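Local coordinates for iron uptake protein A2 (Synechocystis sp., PDB 2VOZ) that probably serves as the periplasmic ferric-iron-binding component of an ABC transporter that imports Fe(3+), at residues B[90-95]-B[332-337]; B[289-294]-B[301-306]. All coordinates share one frame; numbering follows the deposited sequence.

In the fold
From the N terminus, the chain first reaches segment 90-95, on helix 88-96. Near the C terminus segment 332-337 comes back to this helix and closes interaction 1, after 236 intervening residues. Interaction 2 falls within this long loop. It is a short return: helix 288-297 ends, and six residues after segment 289-294 the chain meets it again at segment 301-306. The two contacts therefore nest and do not cross. Interaction 1 joins helices 88-96 and 333-342. Interaction 2 ties helix 288-297 to the end of strand 301-302, which pairs with the long strand 124-136, and to the loop after it. Their centres lie 26 Å apart, on opposite sides of the chain centre.

Interaction 1: B[90-95]-B[332-337]; sequences MLWRAE and YQPDSA
W92 and Q333 each carry CG anti to the backbone N (chi1 171° and -171°), and this sends the indole and the amide into the gap between their helices. Q333 is extended beyond CG. Its amide passes the six-membered ring and reaches the guanidinium of R93. OE1 accepts two bonds there. The one from R93 NE is 3.0 Å and nearly straight, and it arrives in the carbonyl plane on a lone pair of Q333 OE1. The one from R93 NH1 to Q333 OE1 is longer, 3.3 Å, and its donor stands above that plane. One oxygen thus takes the side-on grip of two nitrogens. Q333 NE2 is satisfied by the backbone O of G89, which should fix the amide's rotation.

The axes of segments 90-95 and 333-337 run 119° apart and come no nearer than 12.4 Å. Side chains do the joining. In this type II periplasmic binding protein fold, helix 333-342 also touches helix 168-181, and the side chain of Q333 lies about 10 Å from that of iron-binding Y169.

Q333 CB sits over one face of the indole, offset toward the rim, 4.2 Å from the centroid of the W92 six-membered ring: a CH-pi contact. P334 CG reaches W92 CH2 obliquely at 3.6 Å. On its other nitrogen, NH2, R93 has a salt bridge to E65.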
ATOM      1  N   MET B  90       8.517  15.822 -21.357  1.00  9.71           N
ATOM      2  CA  MET B  90       9.280  14.624 -20.983  1.00  9.59           C
ATOM      3  C   MET B  90       9.401  13.642 -22.122  1.00  9.01           C
ATOM      4  O   MET B  90      10.455  13.050 -22.312  1.00  9.88           O
ATOM      5  CB  MET B  90       8.756  13.930 -19.705  1.00 10.06           C
ATOM      6  CG  MET B  90       8.839  14.803 -18.432  1.00 12.62           C
ATOM      7  SD  MET B  90      10.527  15.534 -18.135  1.00 17.55           S
ATOM      8  CE  MET B  90      11.548  14.094 -18.070  1.00 18.17           C
ATOM      9  N   LEU B  91       8.327  13.465 -22.889  1.00  8.56           N
ATOM     10  CA  LEU B  91       8.427  12.692 -24.115  1.00  7.53           C
ATOM     11  C   LEU B  91       9.484  13.277 -25.043  1.00  7.53           C
ATOM     12  O   LEU B  91      10.260  12.546 -25.659  1.00  7.49           O
ATOM     13  CB  LEU B  91       7.070  12.623 -24.805  1.00  7.78           C
ATOM     14  CG  LEU B  91       6.119  11.755 -23.960  1.00  7.15           C
ATOM     15  CD1 LEU B  91       4.631  12.027 -24.379  1.00 11.30           C
ATOM     16  CD2 LEU B  91       6.501  10.256 -24.059  1.00  8.39           C
ATOM     17  N   TRP B  92       9.538  14.604 -25.105  1.00  8.22           N
ATOM     18  CA  TRP B  92      10.530  15.254 -25.948  1.00  9.20           C
ATOM     19  C   TRP B  92      11.958  14.956 -25.429  1.00  8.89           C
ATOM     20  O   TRP B  92      12.862  14.719 -26.231  1.00 10.65           O
ATOM     21  CB  TRP B  92      10.247  16.766 -26.003  1.00  9.47           C
ATOM     22  CG  TRP B  92      11.335  17.593 -26.680  1.00 11.40           C
ATOM     23  CD1 TRP B  92      11.426  17.860 -28.012  1.00 12.24           C
ATOM     24  CD2 TRP B  92      12.438  18.268 -26.055  1.00 10.66           C
ATOM     25  NE1 TRP B  92      12.515  18.648 -28.271  1.00 14.02           N
ATOM     26  CE2 TRP B  92      13.158  18.918 -27.094  1.00 11.89           C
ATOM     27  CE3 TRP B  92      12.913  18.360 -24.736  1.00 11.71           C
ATOM     28  CZ2 TRP B  92      14.310  19.652 -26.864  1.00 13.42           C
ATOM     29  CZ3 TRP B  92      14.066  19.107 -24.499  1.00 12.87           C
ATOM     30  CH2 TRP B  92      14.745  19.754 -25.560  1.00 13.04           C
ATOM     31  N   ARG B  93      12.191  14.977 -24.126  1.00  9.80           N
ATOM     32  CA  ARG B  93      13.534  14.641 -23.628  1.00 10.40           C
ATOM     33  C   ARG B  93      13.936  13.229 -24.016  1.00 10.31           C
ATOM     34  O   ARG B  93      15.101  12.981 -24.374  1.00 11.28           O
ATOM     35  CB  ARG B  93      13.654  14.817 -22.132  1.00  9.74           C
ATOM     36  CG  ARG B  93      13.517  16.258 -21.731  1.00 10.24           C
ATOM     37  CD  ARG B  93      13.848  16.425 -20.235  1.00 11.69           C
ATOM     38  NE  ARG B  93      13.479  17.778 -19.819  1.00 16.10           N
ATOM     39  CZ  ARG B  93      13.361  18.168 -18.550  1.00 18.73           C
ATOM     40  NH1 ARG B  93      13.020  19.424 -18.289  1.00 17.86           N
ATOM     41  NH2 ARG B  93      13.607  17.314 -17.549  1.00 17.83           N
ATOM     42  N   ALA B  94      12.971  12.305 -23.982  1.00  9.14           N
ATOM     43  CA  ALA B  94      13.204  10.931 -24.444  1.00 10.32           C
ATOM     44  C   ALA B  94      13.541  10.882 -25.949  1.00 11.91           C
ATOM     45  O   ALA B  94      14.471  10.203 -26.373  1.00 11.96           O
ATOM     46  CB  ALA B  94      11.969  10.058 -24.157  1.00 10.83           C
ATOM     47  N   GLU B  95      12.770  11.626 -26.734  1.00 13.18           N
ATOM     48  CA  GLU B  95      12.924  11.766 -28.163  1.00 15.78           C
ATOM     49  C   GLU B  95      14.318  12.290 -28.483  1.00 16.94           C
ATOM     50  O   GLU B  95      15.022  11.794 -29.378  1.00 16.68           O
ATOM     51  CB  GLU B  95      11.904  12.821 -28.547  1.00 17.37           C
ATOM     52  CG  GLU B  95      11.027  12.568 -29.689  1.00 21.92           C
ATOM     53  CD  GLU B  95      10.425  13.899 -30.101  1.00 23.09           C
ATOM     54  OE1 GLU B  95      10.980  14.509 -31.045  1.00 23.71           O
ATOM     55  OE2 GLU B  95       9.490  14.373 -29.410  1.00 18.56           O
ATOM     56  N   TYR B 332       9.961  23.726 -28.193  1.00 10.52           N
ATOM     57  CA  TYR B 332      10.419  24.990 -27.659  1.00  9.93           C
ATOM     58  C   TYR B 332      10.776  24.924 -26.191  1.00 10.32           C
ATOM     59  O   TYR B 332      10.849  25.976 -25.527  1.00  9.95           O
ATOM     60  CB  TYR B 332       9.370  26.064 -27.857  1.00 11.18           C
ATOM     61  CG  TYR B 332       9.114  26.366 -29.297  1.00  9.59           C
ATOM     62  CD1 TYR B 332       9.988  27.189 -30.008  1.00 11.85           C
ATOM     63  CD2 TYR B 332       8.018  25.829 -29.953  1.00 10.33           C
ATOM     64  CE1 TYR B 332       9.773  27.480 -31.372  1.00 13.42           C
ATOM     65  CE2 TYR B 332       7.791  26.098 -31.302  1.00 13.29           C
ATOM     66  CZ  TYR B 332       8.650  26.944 -31.987  1.00 15.81           C
ATOM     67  OH  TYR B 332       8.385  27.195 -33.316  1.00 15.51           O
ATOM     68  N   GLN B 333      10.968  23.719 -25.665  1.00 10.09           N
ATOM     69  CA  GLN B 333      11.448  23.612 -24.272  1.00  9.79           C
ATOM     70  C   GLN B 333      12.782  24.347 -23.965  1.00 10.57           C
ATOM     71  O   GLN B 333      12.886  25.031 -22.932  1.00 10.63           O
ATOM     72  CB  GLN B 333      11.536  22.140 -23.816  1.00 10.49           C
ATOM     73  CG  GLN B 333      11.810  22.033 -22.336  1.00 12.78           C
ATOM     74  CD  GLN B 333      11.900  20.614 -21.848  1.00 13.48           C
ATOM     75  OE1 GLN B 333      12.965  20.165 -21.479  1.00 15.98           O
ATOM     76  NE2 GLN B 333      10.776  19.889 -21.868  1.00 15.42           N
ATOM     77  N   PRO B 334      13.822  24.176 -24.813  1.00 10.73           N
ATOM     78  CA  PRO B 334      15.058  24.920 -24.462  1.00 11.50           C
ATOM     79  C   PRO B 334      14.857  26.454 -24.445  1.00 10.87           C
ATOM     80  O   PRO B 334      15.372  27.151 -23.562  1.00 10.87           O
ATOM     81  CB  PRO B 334      16.051  24.507 -25.561  1.00 11.48           C
ATOM     82  CG  PRO B 334      15.513  23.225 -26.138  1.00 12.62           C
ATOM     83  CD  PRO B 334      14.009  23.340 -26.014  1.00 11.45           C
ATOM     84  N   ASP B 335      14.075  26.936 -25.400  1.00 10.16           N
ATOM     85  CA  ASP B 335      13.748  28.348 -25.537  1.00  9.89           C
ATOM     86  C   ASP B 335      13.007  28.823 -24.279  1.00  9.77           C
ATOM     87  O   ASP B 335      13.269  29.910 -23.778  1.00  8.14           O
ATOM     88  CB  ASP B 335      12.868  28.559 -26.771  1.00 11.24           C
ATOM     89  CG  ASP B 335      13.395  27.796 -28.049  1.00 15.88           C
ATOM     90  OD1 ASP B 335      13.625  28.521 -29.030  1.00 17.76           O
ATOM     91  OD2 ASP B 335      13.547  26.518 -28.102  1.00 17.52           O
ATOM     92  N   SER B 336      12.081  27.994 -23.805  1.00  9.04           N
ATOM     93  CA  SER B 336      11.254  28.296 -22.627  0.50  9.14           C
ATOM     94  C   SER B 336      12.132  28.424 -21.382  1.00  9.31           C
ATOM     95  O   SER B 336      11.972  29.339 -20.584  1.00  8.96           O
ATOM     96  CB  SER B 336      10.236  27.162 -22.442  0.50  9.91           C
ATOM     97  OG  SER B 336       9.593  27.244 -21.188  0.50  9.99           O
ATOM     98  N   ALA B 337      13.043  27.466 -21.207  1.00  8.64           N
ATOM     99  CA  ALA B 337      13.910  27.482 -20.020  1.00  8.23           C
ATOM    100  C   ALA B 337      14.802  28.713 -20.053  1.00  9.30           C
ATOM    101  O   ALA B 337      15.014  29.387 -19.045  1.00  9.05           O
ATOM    102  CB  ALA B 337      14.769  26.227 -20.014  1.00  8.58           C
TER

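Interaction 2: B[289-294]-B[301-306]; sequences DAQRYF and YPVIPG
Q291 lays its CG and CD against the side chain of I304, with Q291 CG 3.6 Å from I304 CG1. The two side chains cross at about a right angle. In this type II periplasmic binding protein fold, helix 288-297 packs here on P302 and the loop that follows it. P302 ends the weakly bonded strand 301-302, where the backbone of Y301 is hydrogen-bonded to that of Q128 in the long strand 124-136.

The chain of Q291 is bent at chi2 (-79°), which turns its amide toward the turn after P302. There OE1 takes two consecutive backbone N-H groups. V303 N gives the shorter bond, 2.9 Å to Q291 OE1, and lies in the carbonyl plane. I304 N is 3.2 Å from Q291 OE1 and stands above that plane, 41° out of it. The contact is buried, and OE1 satisfies the N-H groups of V303 and I304 there. The other end of the amide is held too: NE2 donates to the carbonyls of F126 and L285. With bonds at both ends, the amide is probably held in one orientation. A leucine in place of Q291 would probably leave the N-H groups of V303 and I304, and the carbonyls of F126 and L285, without their mate.

R292 belongs to a different interface. Its NH1 forms a salt bridge with D289 of a third subunit, outside this contact.

Carbon also crowds the gripped oxygen: V303 CG2 is 3.5 Å from Q291 OE1, and P302 CB is 3.3 Å from it.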
ATOM      1  N   ASP B 289     -12.390   0.977 -23.367  1.00 12.71           N
ATOM      2  CA  ASP B 289     -12.403   0.309 -22.044  1.00 14.51           C
ATOM      3  C   ASP B 289     -11.221   0.852 -21.222  1.00 13.57           C
ATOM      4  O   ASP B 289     -11.366   1.425 -20.133  1.00 13.09           O
ATOM      5  CB  ASP B 289     -12.187  -1.206 -22.261  1.00 15.15           C
ATOM      6  CG  ASP B 289     -13.482  -1.965 -22.491  1.00 21.28           C
ATOM      7  OD1 ASP B 289     -14.554  -1.311 -22.682  1.00 23.13           O
ATOM      8  OD2 ASP B 289     -13.430  -3.225 -22.493  1.00 21.70           O
ATOM      9  N   ALA B 290     -10.035   0.722 -21.809  1.00 10.47           N
ATOM     10  CA  ALA B 290      -8.800   1.115 -21.118  1.00  9.87           C
ATOM     11  C   ALA B 290      -8.758   2.637 -20.935  1.00 10.00           C
ATOM     12  O   ALA B 290      -8.381   3.120 -19.871  1.00 10.09           O
ATOM     13  CB  ALA B 290      -7.625   0.645 -21.914  1.00 10.15           C
ATOM     14  N   GLN B 291      -9.117   3.398 -21.964  1.00  8.65           N
ATOM     15  CA  GLN B 291      -9.085   4.871 -21.845  1.00  9.70           C
ATOM     16  C   GLN B 291      -9.878   5.382 -20.648  1.00 10.02           C
ATOM     17  O   GLN B 291      -9.436   6.325 -19.933  1.00 10.89           O
ATOM     18  CB  GLN B 291      -9.708   5.530 -23.087  1.00 10.03           C
ATOM     19  CG  GLN B 291      -8.752   5.677 -24.237  1.00 10.09           C
ATOM     20  CD  GLN B 291      -7.821   6.857 -24.031  1.00 10.80           C
ATOM     21  OE1 GLN B 291      -8.269   7.999 -24.004  1.00 10.44           O
ATOM     22  NE2 GLN B 291      -6.520   6.577 -23.861  1.00 10.44           N
ATOM     23  N   ARG B 292     -11.043   4.784 -20.414  1.00  8.27           N
ATOM     24  CA  ARG B 292     -11.926   5.329 -19.396  1.00  9.55           C
ATOM     25  C   ARG B 292     -11.221   5.288 -18.056  1.00  9.08           C
ATOM     26  O   ARG B 292     -11.163   6.274 -17.334  1.00  8.97           O
ATOM     27  CB  ARG B 292     -13.213   4.537 -19.296  1.00  9.12           C
ATOM     28  CG  ARG B 292     -14.209   5.203 -18.355  1.00  9.31           C
ATOM     29  CD  ARG B 292     -15.464   4.410 -18.327  1.00 10.81           C
ATOM     30  NE  ARG B 292     -16.451   5.109 -17.504  1.00 12.02           N
ATOM     31  CZ  ARG B 292     -17.694   4.671 -17.328  1.00 14.82           C
ATOM     32  NH1 ARG B 292     -18.086   3.554 -17.932  1.00 12.86           N
ATOM     33  NH2 ARG B 292     -18.536   5.381 -16.584  1.00 12.76           N
ATOM     34  N   TYR B 293     -10.690   4.117 -17.715  1.00  8.47           N
ATOM     35  CA  TYR B 293     -10.153   3.977 -16.371  1.00  7.84           C
ATOM     36  C   TYR B 293      -8.704   4.431 -16.220  1.00  8.19           C
ATOM     37  O   TYR B 293      -8.281   4.757 -15.111  1.00  7.93           O
ATOM     38  CB  TYR B 293     -10.349   2.551 -15.885  1.00  8.81           C
ATOM     39  CG  TYR B 293     -11.816   2.236 -15.812  1.00  8.07           C
ATOM     40  CD1 TYR B 293     -12.660   2.931 -14.937  1.00  7.66           C
ATOM     41  CD2 TYR B 293     -12.369   1.302 -16.667  1.00 11.67           C
ATOM     42  CE1 TYR B 293     -14.029   2.665 -14.898  0.50  5.89           C
ATOM     43  CE2 TYR B 293     -13.736   1.018 -16.636  1.00 13.37           C
ATOM     44  CZ  TYR B 293     -14.551   1.719 -15.749  1.00 11.83           C
ATOM     45  OH  TYR B 293     -15.896   1.419 -15.727  1.00 12.56           O
ATOM     46  N   PHE B 294      -7.970   4.459 -17.326  1.00  8.08           N
ATOM     47  CA  PHE B 294      -6.643   4.984 -17.333  1.00  8.59           C
ATOM     48  C   PHE B 294      -6.736   6.489 -16.996  1.00  9.48           C
ATOM     49  O   PHE B 294      -6.024   6.989 -16.133  1.00  9.49           O
ATOM     50  CB  PHE B 294      -6.028   4.738 -18.686  1.00 10.83           C
ATOM     51  CG  PHE B 294      -4.555   4.822 -18.701  1.00 10.91           C
ATOM     52  CD1 PHE B 294      -3.911   5.754 -19.531  1.00 13.00           C
ATOM     53  CD2 PHE B 294      -3.782   3.958 -17.917  1.00  9.67           C
ATOM     54  CE1 PHE B 294      -2.501   5.814 -19.583  1.00 14.81           C
ATOM     55  CE2 PHE B 294      -2.375   4.008 -17.955  1.00 12.50           C
ATOM     56  CZ  PHE B 294      -1.726   4.937 -18.767  1.00 14.93           C
ATOM     57  N   TYR B 301      -8.377  13.706 -18.471  1.00  8.20           N
ATOM     58  CA  TYR B 301      -9.351  13.453 -19.533  1.00  7.79           C
ATOM     59  C   TYR B 301      -8.810  12.365 -20.451  1.00  8.60           C
ATOM     60  O   TYR B 301      -7.603  12.336 -20.756  1.00  8.70           O
ATOM     61  CB  TYR B 301      -9.532  14.692 -20.388  1.00  9.16           C
ATOM     62  CG  TYR B 301      -9.978  15.930 -19.672  1.00  8.32           C
ATOM     63  CD1 TYR B 301      -9.042  16.829 -19.104  1.00  7.95           C
ATOM     64  CD2 TYR B 301     -11.345  16.236 -19.570  1.00  8.93           C
ATOM     65  CE1 TYR B 301      -9.465  18.005 -18.467  1.00  8.80           C
ATOM     66  CE2 TYR B 301     -11.772  17.414 -18.925  1.00  9.48           C
ATOM     67  CZ  TYR B 301     -10.823  18.286 -18.391  1.00  8.67           C
ATOM     68  OH  TYR B 301     -11.207  19.457 -17.775  1.00  9.00           O
ATOM     69  N   PRO B 302      -9.701  11.505 -20.971  1.00  8.70           N
ATOM     70  CA  PRO B 302      -9.243  10.629 -22.060  1.00  8.25           C
ATOM     71  C   PRO B 302      -8.854  11.444 -23.267  1.00  9.05           C
ATOM     72  O   PRO B 302      -9.280  12.611 -23.410  1.00  8.66           O
ATOM     73  CB  PRO B 302     -10.502   9.800 -22.411  1.00  8.35           C
ATOM     74  CG  PRO B 302     -11.367   9.875 -21.149  1.00  9.76           C
ATOM     75  CD  PRO B 302     -11.125  11.281 -20.625  1.00  8.79           C
ATOM     76  N   VAL B 303      -8.033  10.846 -24.121  1.00  8.42           N
ATOM     77  CA  VAL B 303      -7.726  11.507 -25.394  1.00  9.03           C
ATOM     78  C   VAL B 303      -8.769  11.139 -26.419  1.00 10.85           C
ATOM     79  O   VAL B 303      -8.874  11.807 -27.448  1.00 11.18           O
ATOM     80  CB  VAL B 303      -6.298  11.196 -25.918  1.00  9.24           C
ATOM     81  CG1 VAL B 303      -5.233  11.787 -24.937  1.00  8.56           C
ATOM     82  CG2 VAL B 303      -6.080   9.692 -26.080  1.00  9.84           C
ATOM     83  N   ILE B 304      -9.519  10.072 -26.150  1.00 11.46           N
ATOM     84  CA  ILE B 304     -10.543   9.629 -27.117  1.00 13.27           C
ATOM     85  C   ILE B 304     -11.875  10.297 -26.837  1.00 14.89           C
ATOM     86  O   ILE B 304     -12.422  10.144 -25.757  1.00 15.04           O
ATOM     87  CB  ILE B 304     -10.721   8.081 -27.106  1.00 13.58           C
ATOM     88  CG1 ILE B 304      -9.392   7.347 -27.354  1.00 13.54           C
ATOM     89  CG2 ILE B 304     -11.793   7.644 -28.142  1.00 14.56           C
ATOM     90  CD1 ILE B 304      -8.634   7.754 -28.571  1.00 18.48           C
ATOM     91  N   PRO B 305     -12.418  11.043 -27.830  1.00 16.44           N
ATOM     92  CA  PRO B 305     -13.756  11.615 -27.713  1.00 17.39           C
ATOM     93  C   PRO B 305     -14.810  10.550 -27.473  1.00 16.46           C
ATOM     94  O   PRO B 305     -14.707   9.451 -28.028  1.00 18.17           O
ATOM     95  CB  PRO B 305     -13.965  12.264 -29.093  1.00 16.86           C
ATOM     96  CG  PRO B 305     -12.580  12.691 -29.476  1.00 19.38           C
ATOM     97  CD  PRO B 305     -11.771  11.456 -29.090  1.00 16.91           C
ATOM     98  N   GLY B 306     -15.775  10.859 -26.617  1.00 17.21           N
ATOM     99  CA  GLY B 306     -16.878   9.930 -26.360  1.00 16.48           C
ATOM    100  C   GLY B 306     -16.653   9.026 -25.156  1.00 16.41           C
ATOM    101  O   GLY B 306     -17.628   8.498 -24.608  1.00 17.15           O
TER